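Local coordinates for NS3-like protein (Alongshan virus, PDB 6M40) that probably hydrolyses ATP and other ribonucleoside triphosphates to drive RNA unwinding, as the helicase domain of a longer NS3-like viral protein, at residues 105-119 / 135-149. Numbering follows the deposited sequence.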
loop_
_atom_site.group_PDB
_atom_site.type_symbol
_atom_site.label_atom_id
_atom_site.label_comp_id
_atom_site.label_asym_id
_atom_site.label_seq_id
_atom_site.Cartn_x
_atom_site.Cartn_y
_atom_site.Cartn_z
ATOM N N LEU A 105 -17.091 17.598 3.054
ATOM C CA LEU A 105 -15.667 17.665 2.729
ATOM C C LEU A 105 -15.433 17.820 1.234
ATOM O O LEU A 105 -14.813 18.791 0.802
ATOM C CB LEU A 105 -14.917 16.437 3.254
ATOM C CG LEU A 105 -13.392 16.650 3.339
ATOM C CD1 LEU A 105 -13.051 17.859 4.207
ATOM C CD2 LEU A 105 -12.673 15.415 3.849
ATOM N N LEU A 106 -15.898 16.857 0.441
ATOM C CA LEU A 106 -15.734 16.937 -1.002
ATOM C C LEU A 106 -16.576 18.063 -1.592
ATOM O O LEU A 106 -16.192 18.633 -2.614
ATOM C CB LEU A 106 -16.107 15.603 -1.640
ATOM C CG LEU A 106 -15.443 14.363 -1.057
ATOM C CD1 LEU A 106 -15.847 13.114 -1.842
ATOM C CD2 LEU A 106 -13.927 14.518 -1.012
ATOM N N PHE A 107 -17.725 18.393 -0.986
ATOM C CA PHE A 107 -18.501 19.552 -1.419
ATOM C C PHE A 107 -17.853 20.860 -1.008
ATOM O O PHE A 107 -18.266 21.914 -1.494
ATOM C CB PHE A 107 -19.931 19.525 -0.858
ATOM C CG PHE A 107 -20.719 18.341 -1.303
ATOM C CD1 PHE A 107 -21.322 18.318 -2.550
ATOM C CD2 PHE A 107 -20.826 17.235 -0.490
ATOM C CE1 PHE A 107 -22.028 17.217 -2.967
ATOM C CE2 PHE A 107 -21.534 16.130 -0.901
ATOM C CZ PHE A 107 -22.134 16.121 -2.141
ATOM N N ALA A 108 -16.875 20.824 -0.116
ATOM C CA ALA A 108 -16.179 22.035 0.281
ATOM C C ALA A 108 -15.244 22.484 -0.839
ATOM O O ALA A 108 -14.873 21.710 -1.722
ATOM C CB ALA A 108 -15.402 21.806 1.575
ATOM N N LYS A 109 -14.883 23.763 -0.807
ATOM C CA LYS A 109 -13.989 24.346 -1.798
ATOM C C LYS A 109 -12.727 24.924 -1.170
ATOM O O LYS A 109 -11.922 25.541 -1.881
ATOM C CB LYS A 109 -14.710 25.438 -2.594
ATOM C CG LYS A 109 -15.496 24.926 -3.795
ATOM C CD LYS A 109 -16.970 24.732 -3.471
ATOM C CE LYS A 109 -17.790 25.955 -3.839
ATOM N NZ LYS A 109 -19.102 25.960 -3.126
ATOM N N ASP A 110 -12.525 24.719 0.137
ATOM C CA ASP A 110 -11.467 25.376 0.893
ATOM C C ASP A 110 -10.598 24.365 1.625
ATOM O O ASP A 110 -10.003 24.682 2.657
ATOM C CB ASP A 110 -12.059 26.379 1.888
ATOM C CG ASP A 110 -12.952 25.722 2.940
ATOM O OD1 ASP A 110 -13.586 24.688 2.650
ATOM O OD2 ASP A 110 -13.029 26.250 4.067
ATOM N N VAL A 111 -10.514 23.143 1.108
ATOM C CA VAL A 111 -9.740 22.076 1.731
ATOM C C VAL A 111 -8.732 21.564 0.716
ATOM O O VAL A 111 -9.113 21.019 -0.331
ATOM C CB VAL A 111 -10.626 20.924 2.231
ATOM C CG1 VAL A 111 -9.769 19.890 2.937
ATOM C CG2 VAL A 111 -11.714 21.439 3.153
ATOM N N SER A 112 -7.452 21.708 1.042
ATOM C CA SER A 112 -6.362 21.178 0.237
ATOM C C SER A 112 -5.827 19.907 0.889
ATOM O O SER A 112 -5.945 19.707 2.101
ATOM C CB SER A 112 -5.253 22.219 0.073
ATOM O OG SER A 112 -5.672 23.240 -0.808
ATOM N N TYR A 113 -5.265 19.029 0.062
ATOM C CA TYR A 113 -4.841 17.705 0.495
ATOM C C TYR A 113 -3.358 17.534 0.180
ATOM O O TYR A 113 -2.828 18.173 -0.731
ATOM C CB TYR A 113 -5.731 16.622 -0.166
ATOM C CG TYR A 113 -7.228 16.892 0.039
ATOM C CD1 TYR A 113 -7.917 17.787 -0.783
ATOM C CD2 TYR A 113 -7.946 16.273 1.066
ATOM C CE1 TYR A 113 -9.272 18.053 -0.596
ATOM C CE2 TYR A 113 -9.313 16.538 1.260
ATOM C CZ TYR A 113 -9.960 17.426 0.421
ATOM O OH TYR A 113 -11.300 17.695 0.592
ATOM N N VAL A 114 -2.671 16.732 0.994
ATOM C CA VAL A 114 -1.296 16.307 0.730
ATOM C C VAL A 114 -1.262 14.799 0.931
ATOM O O VAL A 114 -1.485 14.318 2.049
ATOM C CB VAL A 114 -0.267 16.988 1.658
ATOM C CG1 VAL A 114 1.060 16.255 1.593
ATOM C CG2 VAL A 114 -0.073 18.460 1.292
ATOM N N LEU A 115 -0.980 14.056 -0.131
ATOM C CA LEU A 115 -0.996 12.602 -0.088
ATOM C C LEU A 115 0.404 12.057 -0.312
ATOM O O LEU A 115 1.093 12.461 -1.251
ATOM C CB LEU A 115 -1.943 12.037 -1.143
ATOM C CG LEU A 115 -3.448 12.080 -0.872
ATOM C CD1 LEU A 115 -3.974 13.486 -0.709
ATOM C CD2 LEU A 115 -4.135 11.371 -2.025
ATOM N N ASP A 116 0.813 11.137 0.550
ATOM C CA ASP A 116 2.142 10.550 0.526
ATOM C C ASP A 116 2.024 9.068 0.215
ATOM O O ASP A 116 1.136 8.384 0.731
ATOM C CB ASP A 116 2.858 10.755 1.870
ATOM C CG ASP A 116 4.270 10.202 1.889
ATOM O OD1 ASP A 116 4.853 9.985 0.815
ATOM O OD2 ASP A 116 4.794 9.976 2.999
ATOM N N GLU A 117 2.921 8.578 -0.637
ATOM C CA GLU A 117 2.916 7.174 -1.048
ATOM C C GLU A 117 1.673 6.846 -1.869
ATOM O O GLU A 117 1.035 5.805 -1.684
ATOM C CB GLU A 117 3.018 6.247 0.160
ATOM C CG GLU A 117 4.251 6.456 1.017
ATOM C CD GLU A 117 5.501 5.867 0.394
ATOM O OE1 GLU A 117 5.527 4.647 0.150
ATOM O OE2 GLU A 117 6.457 6.625 0.146
ATOM N N THR A 118 1.310 7.749 -2.778
ATOM C CA THR A 118 0.137 7.530 -3.614
ATOM C C THR A 118 0.232 6.238 -4.417
ATOM O O THR A 118 -0.776 5.805 -4.995
ATOM C CB THR A 118 -0.053 8.713 -4.560
ATOM O OG1 THR A 118 0.681 9.840 -4.071
ATOM C CG2 THR A 118 -1.516 9.084 -4.649
ATOM N N HIS A 119 1.409 5.608 -4.443
ATOM C CA HIS A 119 1.701 4.444 -5.267
ATOM C C HIS A 119 1.398 3.124 -4.560
ATOM O O HIS A 119 1.874 2.068 -5.003
ATOM C CB HIS A 119 3.175 4.466 -5.675
ATOM C CG HIS A 119 4.107 4.564 -4.505
ATOM N ND1 HIS A 119 4.905 5.662 -4.280
ATOM C CD2 HIS A 119 4.332 3.719 -3.470
ATOM C CE1 HIS A 119 5.602 5.478 -3.173
ATOM N NE2 HIS A 119 5.270 4.307 -2.662
ATOM N N THR A 135 -12.408 16.927 -6.357
ATOM C CA THR A 135 -12.799 18.070 -5.543
ATOM C C THR A 135 -11.794 19.210 -5.576
ATOM O O THR A 135 -12.102 20.291 -5.060
ATOM C CB THR A 135 -13.004 17.659 -4.081
ATOM O OG1 THR A 135 -13.671 18.716 -3.374
ATOM C CG2 THR A 135 -11.673 17.389 -3.409
ATOM N N VAL A 136 -10.611 18.997 -6.141
ATOM C CA VAL A 136 -9.582 20.023 -6.195
ATOM C C VAL A 136 -9.580 20.738 -7.541
ATOM O O VAL A 136 -9.394 21.953 -7.594
ATOM C CB VAL A 136 -8.205 19.403 -5.878
ATOM C CG1 VAL A 136 -7.098 20.405 -6.108
ATOM C CG2 VAL A 136 -8.171 18.904 -4.434
ATOM N N CYS A 137 -9.791 20.012 -8.636
ATOM C CA CYS A 137 -9.956 20.643 -9.940
ATOM C C CYS A 137 -11.382 21.112 -10.183
ATOM O O CYS A 137 -11.677 21.645 -11.260
ATOM C CB CYS A 137 -9.536 19.677 -11.044
ATOM S SG CYS A 137 -7.951 18.895 -10.750
ATOM N N LYS A 138 -12.261 20.922 -9.205
ATOM C CA LYS A 138 -13.655 21.335 -9.264
ATOM C C LYS A 138 -13.823 22.767 -9.751
ATOM O O LYS A 138 -12.908 23.587 -9.643
ATOM C CB LYS A 138 -14.245 21.161 -7.867
ATOM C CG LYS A 138 -15.720 21.374 -7.717
ATOM C CD LYS A 138 -16.047 21.636 -6.256
ATOM C CE LYS A 138 -15.426 20.591 -5.322
ATOM N NZ LYS A 138 -15.837 20.804 -3.908
ATOM N N GLU A 139 -14.992 23.069 -10.306
ATOM C CA GLU A 139 -15.304 24.436 -10.693
ATOM C C GLU A 139 -15.478 25.303 -9.451
ATOM O O GLU A 139 -16.157 24.919 -8.490
ATOM C CB GLU A 139 -16.568 24.480 -11.548
ATOM C CG GLU A 139 -16.559 23.506 -12.721
ATOM C CD GLU A 139 -17.236 22.187 -12.399
ATOM O OE1 GLU A 139 -18.374 22.209 -11.891
ATOM O OE2 GLU A 139 -16.633 21.127 -12.657
ATOM N N LYS A 140 -14.867 26.484 -9.484
ATOM C CA LYS A 140 -14.828 27.427 -8.373
ATOM C C LYS A 140 -13.964 26.930 -7.220
ATOM O O LYS A 140 -14.127 27.379 -6.081
ATOM C CB LYS A 140 -16.225 27.759 -7.823
ATOM C CG LYS A 140 -17.408 27.636 -8.776
ATOM C CD LYS A 140 -18.503 26.814 -8.089
ATOM C CE LYS A 140 -19.854 26.872 -8.784
ATOM N NZ LYS A 140 -20.844 25.977 -8.101
ATOM N N SER A 141 -13.058 25.994 -7.480
ATOM C CA SER A 141 -12.215 25.470 -6.416
ATOM C C SER A 141 -11.210 26.513 -5.949
ATOM O O SER A 141 -10.691 27.301 -6.744
ATOM C CB SER A 141 -11.449 24.235 -6.873
ATOM O OG SER A 141 -10.330 24.043 -6.024
ATOM N N LYS A 142 -10.919 26.495 -4.657
ATOM C CA LYS A 142 -9.876 27.320 -4.055
ATOM C C LYS A 142 -9.003 26.466 -3.147
ATOM O O LYS A 142 -8.761 26.774 -1.978
ATOM C CB LYS A 142 -10.495 28.501 -3.315
ATOM C CG LYS A 142 -10.896 29.629 -4.258
ATOM C CD LYS A 142 -11.986 30.511 -3.682
ATOM C CE LYS A 142 -12.909 31.027 -4.776
ATOM N NZ LYS A 142 -14.279 31.286 -4.256
ATOM N N ALA A 143 -8.517 25.360 -3.704
ATOM C CA ALA A 143 -7.657 24.429 -2.989
ATOM C C ALA A 143 -6.848 23.649 -4.017
ATOM O O ALA A 143 -7.199 23.597 -5.197
ATOM C CB ALA A 143 -8.473 23.485 -2.101
ATOM N N ALA A 144 -5.758 23.048 -3.554
ATOM C CA ALA A 144 -4.878 22.256 -4.398
ATOM C C ALA A 144 -4.567 20.934 -3.708
ATOM O O ALA A 144 -4.850 20.747 -2.517
ATOM C CB ALA A 144 -3.575 23.010 -4.706
ATOM N N CYS A 145 -3.980 20.008 -4.474
ATOM C CA CYS A 145 -3.474 18.744 -3.954
ATOM C C CYS A 145 -1.987 18.640 -4.265
ATOM O O CYS A 145 -1.508 19.171 -5.268
ATOM C CB CYS A 145 -4.231 17.545 -4.557
ATOM S SG CYS A 145 -3.613 15.902 -4.097
ATOM N N ILE A 146 -1.259 17.940 -3.403
ATOM C CA ILE A 146 0.139 17.624 -3.636
ATOM C C ILE A 146 0.292 16.115 -3.507
ATOM O O ILE A 146 0.191 15.565 -2.402
ATOM C CB ILE A 146 1.074 18.362 -2.673
ATOM C CG1 ILE A 146 1.008 19.868 -2.944
ATOM C CG2 ILE A 146 2.506 17.862 -2.834
ATOM C CD1 ILE A 146 1.870 20.698 -2.041
ATOM N N GLU A 147 0.538 15.452 -4.629
ATOM C CA GLU A 147 0.847 14.034 -4.658
ATOM C C GLU A 147 2.355 13.828 -4.614
ATOM O O GLU A 147 3.109 14.542 -5.281
ATOM C CB GLU A 147 0.303 13.387 -5.930
ATOM C CG GLU A 147 -1.094 12.852 -5.853
ATOM C CD GLU A 147 -1.445 12.057 -7.085
ATOM O OE1 GLU A 147 -0.528 11.483 -7.708
ATOM O OE2 GLU A 147 -2.634 12.018 -7.440
HETATM N N MSE A 148 2.787 12.833 -3.850
HETATM C CA MSE A 148 4.201 12.492 -3.799
HETATM C C MSE A 148 4.372 10.983 -3.723
HETATM O O MSE A 148 3.802 10.313 -2.874
HETATM C CB MSE A 148 4.908 13.180 -2.624
HETATM C CG MSE A 148 4.032 13.431 -1.402
HETATM SE SE MSE A 148 5.025 14.425 -0.032
HETATM C CE MSE A 148 6.144 12.958 0.641
ATOM N N THR A 149 5.169 10.462 -4.653
ATOM C CA THR A 149 5.335 9.029 -4.835
ATOM C C THR A 149 6.755 8.734 -5.295
ATOM O O THR A 149 7.485 9.620 -5.743
ATOM C CB THR A 149 4.373 8.468 -5.887
ATOM O OG1 THR A 149 4.522 9.235 -7.088
ATOM C CG2 THR A 149 2.954 8.517 -5.410
#
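Tyr-113 lays its ring obliquely against the end of helix 123-136: CD1 lies 3.8 Å from CG2 of Val-136, and CE1 meets CG2 of Thr-135, the two side chains crossing at about a right angle. On the same face, covered by helix 123-136, Leu-115 CD1 also touches Cys-145 SG. On the other face Val-114 and Ile-146 lie side by side, CG2 to CB 4.1 Å, and selenomethionine Met-148 bends at its last torsion (chi3 -76°) to bring CE beside the carboxylate of Asp-116, which is salt-bridged to Lys-31. Between these faces strands 111-116 and 145-149 run parallel, their axes 4.8 Å apart, and Tyr-113 and Leu-115 each use both N-H and C=O to bond residues flanking Cys-145 and Glu-147. Just before the ladder, the hydroxyl OG of Ser-112 accepts the N-H of Ala-144 at 2.8 Å (162°). At the polar edge, Lys-138 NZ grips two carbonyls, Leu-106 O and Ala-108 O, each at 2.6 Å; Thr-135 OG1, anti to its own N (chi1 -167°), donates to Leu-106 O as well, tying the loop before strand 111-116 to the helix end. Strand 111-116, helix 123-136 and strand 145-149 form a parallel beta-alpha-beta crossover, and the Asp-116 to His-119 sequence, running from the strand's last residue into the loop, matches motif II (Walker B, DExH) of the P-loop NTPase helicase fold.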